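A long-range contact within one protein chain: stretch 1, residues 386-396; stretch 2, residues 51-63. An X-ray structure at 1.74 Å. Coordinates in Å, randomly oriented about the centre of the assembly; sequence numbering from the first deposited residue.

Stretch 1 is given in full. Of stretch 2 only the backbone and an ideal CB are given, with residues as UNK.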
# COMPACT_ATOMS: atom_id res chain seq x y z
N LYS A 386 23.81 14.03 10.44
CA LYS A 386 23.29 13.21 9.37
C LYS A 386 22.58 11.99 9.95
O LYS A 386 23.10 11.34 10.86
CB LYS A 386 24.42 12.77 8.44
CG LYS A 386 23.97 12.03 7.17
CD LYS A 386 25.17 11.60 6.35
CE LYS A 386 24.77 11.00 5.01
NZ LYS A 386 25.97 10.58 4.22
N LYS A 387 21.39 11.71 9.45
CA LYS A 387 20.70 10.47 9.79
C LYS A 387 21.28 9.33 8.99
O LYS A 387 21.63 9.49 7.81
CB LYS A 387 19.20 10.58 9.54
CG LYS A 387 18.50 11.62 10.42
CD LYS A 387 17.13 11.99 9.88
CE LYS A 387 16.66 13.31 10.46
NZ LYS A 387 17.37 14.48 9.86
N TYR A 388 21.38 8.16 9.62
CA TYR A 388 21.87 6.94 8.99
C TYR A 388 23.24 7.17 8.35
O TYR A 388 23.40 6.99 7.13
CB TYR A 388 20.88 6.44 7.95
CG TYR A 388 19.55 5.99 8.50
CD1 TYR A 388 19.41 4.71 9.03
CD2 TYR A 388 18.43 6.84 8.45
CE1 TYR A 388 18.20 4.28 9.51
CE2 TYR A 388 17.20 6.41 8.94
CZ TYR A 388 17.10 5.12 9.45
OH TYR A 388 15.90 4.66 9.94
N PRO A 389 24.25 7.61 9.11
CA PRO A 389 25.58 7.82 8.51
C PRO A 389 26.15 6.55 7.90
O PRO A 389 26.88 6.61 6.90
CB PRO A 389 26.43 8.33 9.68
CG PRO A 389 25.75 7.77 10.90
CD PRO A 389 24.28 7.80 10.57
N LEU A 390 25.84 5.39 8.47
CA LEU A 390 26.33 4.13 7.93
C LEU A 390 25.49 3.65 6.75
O LEU A 390 26.01 3.40 5.66
CB LEU A 390 26.36 3.04 9.01
CG LEU A 390 27.19 3.33 10.26
CD1 LEU A 390 27.39 2.06 11.07
CD2 LEU A 390 28.51 3.94 9.87
N ILE A 391 24.18 3.53 6.95
CA ILE A 391 23.35 2.85 5.96
C ILE A 391 23.19 3.69 4.69
O ILE A 391 23.08 3.14 3.58
CB ILE A 391 22.00 2.45 6.60
CG1 ILE A 391 22.27 1.49 7.75
CG2 ILE A 391 21.08 1.77 5.59
CD1 ILE A 391 21.06 1.16 8.57
N SER A 392 23.22 5.03 4.81
CA SER A 392 23.17 5.91 3.63
C SER A 392 24.24 5.58 2.60
O SER A 392 24.06 5.93 1.42
CB SER A 392 23.35 7.39 4.02
OG SER A 392 22.36 7.80 4.94
N LEU A 393 25.35 4.97 3.02
CA LEU A 393 26.46 4.72 2.11
C LEU A 393 26.08 3.75 1.00
O LEU A 393 26.72 3.75 -0.06
CB LEU A 393 27.66 4.17 2.88
CG LEU A 393 28.32 5.22 3.80
CD1 LEU A 393 29.36 4.58 4.71
CD2 LEU A 393 28.94 6.33 2.98
N MET A 394 25.08 2.89 1.22
CA MET A 394 24.65 1.97 0.17
C MET A 394 24.08 2.73 -1.02
O MET A 394 24.58 2.61 -2.15
CB MET A 394 23.61 0.97 0.72
CG MET A 394 24.18 -0.05 1.68
SD MET A 394 23.08 -1.48 1.88
CE MET A 394 21.62 -0.71 2.55
N GLN A 395 23.05 3.55 -0.78
CA GLN A 395 22.51 4.40 -1.84
C GLN A 395 23.58 5.30 -2.45
O GLN A 395 23.65 5.46 -3.67
CB GLN A 395 21.38 5.25 -1.26
CG GLN A 395 20.18 5.39 -2.14
CD GLN A 395 20.48 6.17 -3.39
OE1 GLN A 395 21.29 7.10 -3.37
NE2 GLN A 395 19.84 5.79 -4.49
N GLU A 396 24.43 5.90 -1.61
CA GLU A 396 25.35 6.92 -2.11
C GLU A 396 26.41 6.32 -3.02
O GLU A 396 26.84 6.98 -3.97
CB GLU A 396 26.03 7.64 -0.95
CG GLU A 396 25.13 8.58 -0.20
CD GLU A 396 25.76 9.07 1.08
OE1 GLU A 396 27.00 8.99 1.20
OE2 GLU A 396 25.01 9.53 1.97
N UNK A 51 14.87 3.86 20.77
CA UNK A 51 13.64 3.22 20.32
C UNK A 51 13.44 3.44 18.82
O UNK A 51 13.45 4.58 18.35
CB UNK A 51 12.44 3.76 21.10
N UNK A 52 13.26 2.35 18.07
CA UNK A 52 13.12 2.41 16.62
C UNK A 52 11.69 2.07 16.23
O UNK A 52 11.19 0.99 16.55
CB UNK A 52 14.11 1.46 15.94
N UNK A 53 11.05 3.01 15.53
CA UNK A 53 9.71 2.89 14.97
C UNK A 53 9.77 2.80 13.45
O UNK A 53 10.71 3.33 12.83
CB UNK A 53 8.84 4.07 15.40
N UNK A 54 8.79 2.14 12.81
CA UNK A 54 8.79 2.07 11.34
C UNK A 54 8.87 3.42 10.66
O UNK A 54 9.51 3.54 9.60
CB UNK A 54 7.53 1.35 10.86
N UNK A 55 8.27 4.47 11.24
CA UNK A 55 8.32 5.78 10.61
C UNK A 55 9.71 6.40 10.69
O UNK A 55 9.93 7.46 10.09
CB UNK A 55 7.30 6.71 11.26
N UNK A 56 10.64 5.78 11.42
CA UNK A 56 12.02 6.24 11.42
C UNK A 56 12.76 5.84 10.15
O UNK A 56 13.86 6.36 9.92
CB UNK A 56 12.75 5.69 12.64
N UNK A 57 12.21 4.93 9.35
CA UNK A 57 12.82 4.58 8.07
C UNK A 57 12.89 5.82 7.19
O UNK A 57 12.05 6.72 7.28
CB UNK A 57 12.04 3.47 7.37
N UNK A 58 13.92 5.89 6.35
CA UNK A 58 14.14 7.04 5.48
C UNK A 58 14.04 6.60 4.03
O UNK A 58 14.72 5.65 3.62
CB UNK A 58 15.50 7.69 5.76
N UNK A 59 13.19 7.29 3.25
CA UNK A 59 12.95 6.90 1.87
C UNK A 59 14.25 6.74 1.09
O UNK A 59 15.18 7.54 1.23
CB UNK A 59 12.05 7.93 1.18
N UNK A 60 14.31 5.66 0.30
CA UNK A 60 15.39 5.31 -0.63
C UNK A 60 16.66 4.79 0.05
O UNK A 60 17.67 4.58 -0.62
CB UNK A 60 15.74 6.53 -1.48
N UNK A 61 16.63 4.60 1.37
CA UNK A 61 17.75 3.94 2.05
C UNK A 61 17.99 2.54 1.49
O UNK A 61 19.13 2.17 1.19
CB UNK A 61 17.49 3.86 3.56
N UNK A 62 16.92 1.77 1.32
CA UNK A 62 16.98 0.36 0.94
C UNK A 62 16.02 0.14 -0.22
O UNK A 62 15.03 0.86 -0.35
CB UNK A 62 16.64 -0.55 2.12
N UNK A 63 16.31 -0.85 -1.07
CA UNK A 63 15.24 -1.29 -1.97
C UNK A 63 14.39 -2.38 -1.34
O UNK A 63 13.20 -2.48 -1.65
CB UNK A 63 15.83 -1.79 -3.29

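Position 51 lies beyond the reach of stretch 1; it is Lys-51. At position 52 the CA-to-CB bond points toward stretch 1, yet nothing of that stretch lies within 5.5 Å of the ideal CB. Only a long side chain could cross the gap, and the hydroxyl of Tyr-388 would reward one with a polar tip: tyrosine, lysine or arginine. The residue is Tyr-52, and its OH donates a hydrogen bond to Tyr-388 OH at 2.8 Å.

Positions 53, 54 and 55 are out of reach; they are Asn-53, Pro-54 and Glu-55. Position 56 points sideways, its ideal CB 4.3 Å from Tyr-388 OH, but what stretch 1 uses here is backbone: Tyr-388 OH donates to the carbonyl O of 56 at 2.7 Å. Many side chains would therefore do. The deposited His-56 turns its ring away and accepts a hydrogen bond at ND1 from Asn-53 N (2.9 Å), a bond that spans the 3-10 segment 54-56. Position 57 points away, so stretch 1 says little about it; Tyr-57 OH accepts from the backbone N of position 62 at 3.0 Å.

Position 58 points toward stretch 1, with its ideal CB 3.8 Å from Tyr-388 CE2. An extended chain could run past the ring toward the carbonyl of Lys-387, so a long polar residue such as glutamine, lysine or arginine fits. Gln-58 NE2 donates to water 1 (2.9 Å), which donates to Lys-387 O (2.7 Å).

Position 59 is out of reach, and Ala-59 suffices. Position 60 has a positive phi of 75° in a type II turn, a place for glycine or asparagine; Asn-60 fills it, its carbonyl O 3.0 Å from Gln-395 CG.

Position 61 points sideways, but Tyr-388 and Ile-391 frame an apolar space beside it, with Ser-392 at its margin, suited to a branched aliphatic chain or methionine. Leu-61 enters it: CD2 sits 3.5 Å from the Tyr-388 ring centroid, almost on the ring normal, a CH-pi contact, while CG lies 3.6 Å from Ile-391 CG2. Its carbonyl O accepts from water 2 (2.8 Å), which also binds Ile-391 O and Gln-395 N.

Position 62 points away, though Met-394 CE is 5.0 Å from the ideal CB, so a small apolar residue would suit. Cys-62 places SG 4.4 Å from Met-394 CE and is bonded covalently elsewhere in the structure. Position 63, Glu-63, is out of reach.

Stretch 2 (51-63) KYNPEHYQANLCE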
# COMPACT_ATOMS: atom_id res chain seq x y z
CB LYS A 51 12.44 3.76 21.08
CG LYS A 51 11.12 3.11 20.68
CD LYS A 51 9.94 3.97 21.10
CE LYS A 51 8.61 3.34 20.71
NZ LYS A 51 8.24 2.24 21.64
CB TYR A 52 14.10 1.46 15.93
CG TYR A 52 14.18 1.68 14.42
CD1 TYR A 52 13.24 1.09 13.56
CD2 TYR A 52 15.17 2.48 13.87
CE1 TYR A 52 13.31 1.31 12.18
CE2 TYR A 52 15.25 2.71 12.51
CZ TYR A 52 14.32 2.12 11.67
OH TYR A 52 14.42 2.36 10.32
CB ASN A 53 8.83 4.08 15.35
CG ASN A 53 8.73 4.27 16.84
OD1 ASN A 53 8.63 3.30 17.60
ND2 ASN A 53 8.77 5.53 17.29
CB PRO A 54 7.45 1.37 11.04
CG PRO A 54 7.19 0.53 12.25
CD PRO A 54 7.68 1.38 13.41
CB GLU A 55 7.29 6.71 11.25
CG GLU A 55 7.43 6.87 12.76
CD GLU A 55 6.61 5.84 13.54
OE1 GLU A 55 6.23 4.80 12.95
OE2 GLU A 55 6.35 6.08 14.74
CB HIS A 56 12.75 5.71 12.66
CG HIS A 56 12.35 6.38 13.93
ND1 HIS A 56 12.16 5.70 15.11
CD2 HIS A 56 12.10 7.69 14.21
CE1 HIS A 56 11.82 6.55 16.06
NE2 HIS A 56 11.76 7.77 15.54
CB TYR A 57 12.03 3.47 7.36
CG TYR A 57 12.57 3.14 5.98
CD1 TYR A 57 13.72 2.38 5.84
CD2 TYR A 57 11.95 3.64 4.83
CE1 TYR A 57 14.24 2.10 4.59
CE2 TYR A 57 12.47 3.36 3.56
CZ TYR A 57 13.62 2.60 3.46
OH TYR A 57 14.15 2.32 2.22
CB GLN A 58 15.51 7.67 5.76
CG GLN A 58 15.92 8.77 4.79
CD GLN A 58 17.17 9.51 5.28
OE1 GLN A 58 17.14 10.21 6.29
NE2 GLN A 58 18.29 9.30 4.59
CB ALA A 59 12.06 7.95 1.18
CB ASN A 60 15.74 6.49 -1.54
CG ASN A 60 14.60 6.85 -2.45
OD1 ASN A 60 14.01 5.98 -3.09
ND2 ASN A 60 14.25 8.13 -2.50
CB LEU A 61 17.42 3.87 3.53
CG LEU A 61 18.43 4.03 4.64
CD1 LEU A 61 19.23 5.29 4.44
CD2 LEU A 61 17.65 4.06 5.94
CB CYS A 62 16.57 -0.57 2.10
SG CYS A 62 17.44 -0.10 3.59
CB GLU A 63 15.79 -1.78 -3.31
CG GLU A 63 14.71 -1.81 -4.38
CD GLU A 63 15.16 -2.43 -5.68
OE1 GLU A 63 16.37 -2.70 -5.84
OE2 GLU A 63 14.29 -2.64 -6.55
O HOH W 1 20.81 10.49 5.46
O HOH W 2 21.42 3.73 1.60
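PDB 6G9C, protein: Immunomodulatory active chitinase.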